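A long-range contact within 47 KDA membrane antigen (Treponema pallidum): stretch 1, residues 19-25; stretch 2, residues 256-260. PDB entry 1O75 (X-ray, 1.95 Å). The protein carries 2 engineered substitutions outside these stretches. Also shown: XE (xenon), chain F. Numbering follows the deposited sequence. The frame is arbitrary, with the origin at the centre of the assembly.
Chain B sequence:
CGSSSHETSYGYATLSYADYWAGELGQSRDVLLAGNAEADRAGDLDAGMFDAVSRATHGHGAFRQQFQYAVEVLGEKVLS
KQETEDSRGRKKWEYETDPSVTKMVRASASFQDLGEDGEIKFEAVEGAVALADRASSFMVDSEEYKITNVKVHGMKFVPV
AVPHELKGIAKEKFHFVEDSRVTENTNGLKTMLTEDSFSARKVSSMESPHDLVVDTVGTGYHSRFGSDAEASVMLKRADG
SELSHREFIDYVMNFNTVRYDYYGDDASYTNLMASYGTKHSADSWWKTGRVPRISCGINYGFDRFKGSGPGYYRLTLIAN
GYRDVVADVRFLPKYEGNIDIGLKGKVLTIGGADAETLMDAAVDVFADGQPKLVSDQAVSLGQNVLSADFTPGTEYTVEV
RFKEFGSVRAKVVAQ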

ATOM      1  N   ASP B  19     -27.471  12.069 -16.751  1.00 31.02           N
ATOM      2  CA  ASP B  19     -27.347  13.182 -17.704  1.00 30.90           C
ATOM      3  C   ASP B  19     -26.059  13.046 -18.511  1.00 31.05           C
ATOM      4  O   ASP B  19     -26.005  13.381 -19.704  1.00 28.76           O
ATOM      5  CB  ASP B  19     -27.225  14.555 -17.014  1.00 36.19           C
ATOM      6  CG  ASP B  19     -28.478  14.994 -16.271  1.00 42.24           C
ATOM      7  OD1 ASP B  19     -29.601  14.752 -16.763  1.00 38.60           O
ATOM      8  OD2 ASP B  19     -28.300  15.630 -15.189  1.00 46.95           O
ATOM      9  N   TYR B  20     -24.992  12.626 -17.843  1.00 27.61           N
ATOM     10  CA  TYR B  20     -23.697  12.513 -18.516  1.00 27.74           C
ATOM     11  C   TYR B  20     -23.641  11.344 -19.505  1.00 26.35           C
ATOM     12  O   TYR B  20     -23.208  11.493 -20.640  1.00 27.00           O
ATOM     13  CB  TYR B  20     -22.568  12.331 -17.474  1.00 25.72           C
ATOM     14  CG  TYR B  20     -21.178  12.301 -18.073  1.00 25.81           C
ATOM     15  CD1 TYR B  20     -20.656  11.131 -18.646  1.00 26.27           C
ATOM     16  CD2 TYR B  20     -20.422  13.465 -18.164  1.00 26.31           C
ATOM     17  CE1 TYR B  20     -19.433  11.138 -19.297  1.00 23.58           C
ATOM     18  CE2 TYR B  20     -19.194  13.477 -18.822  1.00 26.17           C
ATOM     19  CZ  TYR B  20     -18.711  12.317 -19.385  1.00 24.81           C
ATOM     20  OH  TYR B  20     -17.510  12.338 -20.045  1.00 25.66           O
ATOM     21  N   TRP B  21     -24.092  10.183 -19.063  1.00 25.79           N
ATOM     22  CA  TRP B  21     -23.975   8.997 -19.894  1.00 27.55           C
ATOM     23  C   TRP B  21     -25.029   8.844 -20.986  1.00 26.71           C
ATOM     24  O   TRP B  21     -24.819   8.110 -21.938  1.00 27.14           O
ATOM     25  CB  TRP B  21     -23.915   7.748 -18.994  1.00 24.36           C
ATOM     26  CG  TRP B  21     -22.570   7.589 -18.303  1.00 26.64           C
ATOM     27  CD1 TRP B  21     -22.285   7.804 -16.964  1.00 24.38           C
ATOM     28  CD2 TRP B  21     -21.314   7.275 -18.932  1.00 26.37           C
ATOM     29  NE1 TRP B  21     -20.926   7.657 -16.742  1.00 26.73           N
ATOM     30  CE2 TRP B  21     -20.311   7.332 -17.927  1.00 25.88           C
ATOM     31  CE3 TRP B  21     -20.937   6.948 -20.246  1.00 26.27           C
ATOM     32  CZ2 TRP B  21     -18.969   7.081 -18.197  1.00 23.46           C
ATOM     33  CZ3 TRP B  21     -19.583   6.693 -20.510  1.00 22.99           C
ATOM     34  CH2 TRP B  21     -18.625   6.762 -19.491  1.00 25.63           C
ATOM     35  N   ALA B  22     -26.154   9.537 -20.856  1.00 28.59           N
ATOM     36  CA  ALA B  22     -27.212   9.441 -21.874  1.00 30.68           C
ATOM     37  C   ALA B  22     -26.642   9.638 -23.283  1.00 29.56           C
ATOM     38  O   ALA B  22     -26.842   8.808 -24.173  1.00 30.16           O
ATOM     39  CB  ALA B  22     -28.290  10.484 -21.610  1.00 30.03           C
ATOM     40  N   GLY B  23     -25.943  10.743 -23.485  1.00 29.92           N
ATOM     41  CA  GLY B  23     -25.376  11.009 -24.794  1.00 30.95           C
ATOM     42  C   GLY B  23     -24.239  10.082 -25.202  1.00 31.84           C
ATOM     43  O   GLY B  23     -24.034   9.853 -26.397  1.00 30.52           O
ATOM     44  N   GLU B  24     -23.488   9.565 -24.222  1.00 29.82           N
ATOM     45  CA  GLU B  24     -22.353   8.687 -24.505  1.00 27.16           C
ATOM     46  C   GLU B  24     -22.810   7.323 -24.971  1.00 27.47           C
ATOM     47  O   GLU B  24     -22.110   6.674 -25.729  1.00 26.45           O
ATOM     48  CB  GLU B  24     -21.494   8.456 -23.248  1.00 26.39           C
ATOM     49  CG  GLU B  24     -20.906   9.723 -22.610  1.00 28.43           C
ATOM     50  CD  GLU B  24     -20.086  10.536 -23.596  1.00 30.07           C
ATOM     51  OE1 GLU B  24     -19.392   9.933 -24.449  1.00 31.31           O
ATOM     52  OE2 GLU B  24     -20.135  11.783 -23.522  1.00 30.42           O
ATOM     53  N   LEU B  25     -23.951   6.868 -24.466  1.00 26.17           N
ATOM     54  CA  LEU B  25     -24.451   5.549 -24.825  1.00 26.79           C
ATOM     55  C   LEU B  25     -25.608   5.618 -25.844  1.00 28.28           C
ATOM     56  O   LEU B  25     -26.183   4.588 -26.204  1.00 28.23           O
ATOM     57  CB  LEU B  25     -24.902   4.803 -23.563  1.00 25.30           C
ATOM     58  CG  LEU B  25     -23.842   4.720 -22.433  1.00 25.83           C
ATOM     59  CD1 LEU B  25     -24.463   4.121 -21.194  1.00 25.36           C
ATOM     60  CD2 LEU B  25     -22.662   3.869 -22.900  1.00 28.90           C
ATOM     61  N   ASN B 256     -12.902  12.485 -13.945  1.00 25.91           N
ATOM     62  CA  ASN B 256     -14.350  12.427 -13.956  1.00 23.84           C
ATOM     63  C   ASN B 256     -14.921  11.004 -13.984  1.00 23.80           C
ATOM     64  O   ASN B 256     -15.645  10.593 -13.074  1.00 23.99           O
ATOM     65  CB  ASN B 256     -14.898  13.174 -15.172  1.00 25.89           C
ATOM     66  CG  ASN B 256     -15.134  14.644 -14.902  1.00 29.38           C
ATOM     67  OD1 ASN B 256     -15.466  15.014 -13.793  1.00 29.37           O
ATOM     68  ND2 ASN B 256     -15.000  15.484 -15.932  1.00 28.96           N
ATOM     69  N   THR B 257     -14.585  10.244 -15.027  1.00 23.37           N
ATOM     70  CA  THR B 257     -15.194   8.926 -15.158  1.00 22.02           C
ATOM     71  C   THR B 257     -14.438   7.978 -16.088  1.00 23.76           C
ATOM     72  O   THR B 257     -13.341   8.307 -16.581  1.00 22.99           O
ATOM     73  CB  THR B 257     -16.668   9.148 -15.614  1.00 23.83           C
ATOM     74  OG1 THR B 257     -17.413   7.929 -15.518  1.00 25.79           O
ATOM     75  CG2 THR B 257     -16.716   9.709 -17.069  1.00 25.59           C
ATOM     76  N   VAL B 258     -15.010   6.788 -16.305  1.00 23.40           N
ATOM     77  CA  VAL B 258     -14.393   5.788 -17.169  1.00 22.67           C
ATOM     78  C   VAL B 258     -15.437   5.131 -18.061  1.00 23.73           C
ATOM     79  O   VAL B 258     -16.534   4.780 -17.604  1.00 25.83           O
ATOM     80  CB  VAL B 258     -13.751   4.614 -16.368  1.00 24.81           C
ATOM     81  CG1 VAL B 258     -12.824   3.788 -17.297  1.00 21.81           C
ATOM     82  CG2 VAL B 258     -12.993   5.131 -15.193  1.00 28.07           C
ATOM     83  N   ARG B 259     -15.087   4.947 -19.326  1.00 24.50           N
ATOM     84  CA  ARG B 259     -15.973   4.266 -20.256  1.00 22.05           C
ATOM     85  C   ARG B 259     -15.439   2.851 -20.424  1.00 21.29           C
ATOM     86  O   ARG B 259     -14.228   2.647 -20.540  1.00 23.87           O
ATOM     87  CB  ARG B 259     -15.960   4.955 -21.615  1.00 23.90           C
ATOM     88  CG  ARG B 259     -16.903   4.283 -22.639  1.00 25.03           C
ATOM     89  CD  ARG B 259     -16.613   4.819 -24.057  1.00 29.00           C
ATOM     90  NE  ARG B 259     -17.497   4.226 -25.053  1.00 29.80           N
ATOM     91  CZ  ARG B 259     -18.598   4.814 -25.508  1.00 33.82           C
ATOM     92  NH1 ARG B 259     -18.941   6.008 -25.053  1.00 34.65           N
ATOM     93  NH2 ARG B 259     -19.352   4.212 -26.422  1.00 32.99           N
ATOM     94  N   TYR B 260     -16.320   1.862 -20.414  1.00 22.37           N
ATOM     95  CA  TYR B 260     -15.875   0.484 -20.653  1.00 22.70           C
ATOM     96  C   TYR B 260     -16.368   0.090 -22.070  1.00 25.10           C
ATOM     97  O   TYR B 260     -17.566   0.198 -22.342  1.00 24.00           O
ATOM     98  CB  TYR B 260     -16.524  -0.514 -19.668  1.00 23.43           C
ATOM     99  CG  TYR B 260     -16.103  -0.385 -18.201  1.00 26.04           C
ATOM    100  CD1 TYR B 260     -15.016   0.416 -17.829  1.00 24.31           C
ATOM    101  CD2 TYR B 260     -16.787  -1.088 -17.198  1.00 23.72           C
ATOM    102  CE1 TYR B 260     -14.612   0.519 -16.482  1.00 24.17           C
ATOM    103  CE2 TYR B 260     -16.395  -0.998 -15.842  1.00 24.73           C
ATOM    104  CZ  TYR B 260     -15.306  -0.193 -15.498  1.00 27.60           C
ATOM    105  OH  TYR B 260     -14.911  -0.109 -14.179  1.00 25.82           O
TER
HETATM  106 XE    XE F1415     -13.171  -3.019 -15.428  0.50 34.76          XE
HETATM  107  O   HOH W   1     -17.455   8.085 -23.856  1.00 31.97           O

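This is a side-chain-mediated packing of a helix against a strand, aromatic at one end and polar at the other, burying 293 Å² in total. The two axes run in roughly the same direction, 30° apart, and approach no closer than 11.4 Å; the CA atoms of Tyr 20 and Thr 257 are 9.8 Å apart, those of Glu 24 and Arg 259 8.8 Å. Such spacing leaves room for side chains between the backbones.

Trp 21 fills much of it. Its CA-to-CB bond points sideways, but chi1 of -75° (m) and chi2 of 107° bring the indole's six-membered ring to the strand: CZ2 lies 3.2 Å from Thr 257 OG1, which sits at the ring edge, and 3.4 Å from Val 258 O, while CH2 is 3.7 Å from Arg 259 CA. Tyr 20 adds a nonpolar contact, CE1 to Thr 257 CG2 at 3.8 Å.

Arg 259, extended with chi1 to chi3 all t, carries its guanidinium to Glu 24. NH1 donates a weak hydrogen bond to Glu 24 O (3.3 Å, 155°), with that oxygen near the guanidinium plane. The salt bridge from NH1 to Glu 24 OE1 is long, 4.0 Å, but water 1 bridges the charges, accepting from Arg 259 NH1 at 2.8 Å and donating to Glu 24 OE1 at 2.7 Å.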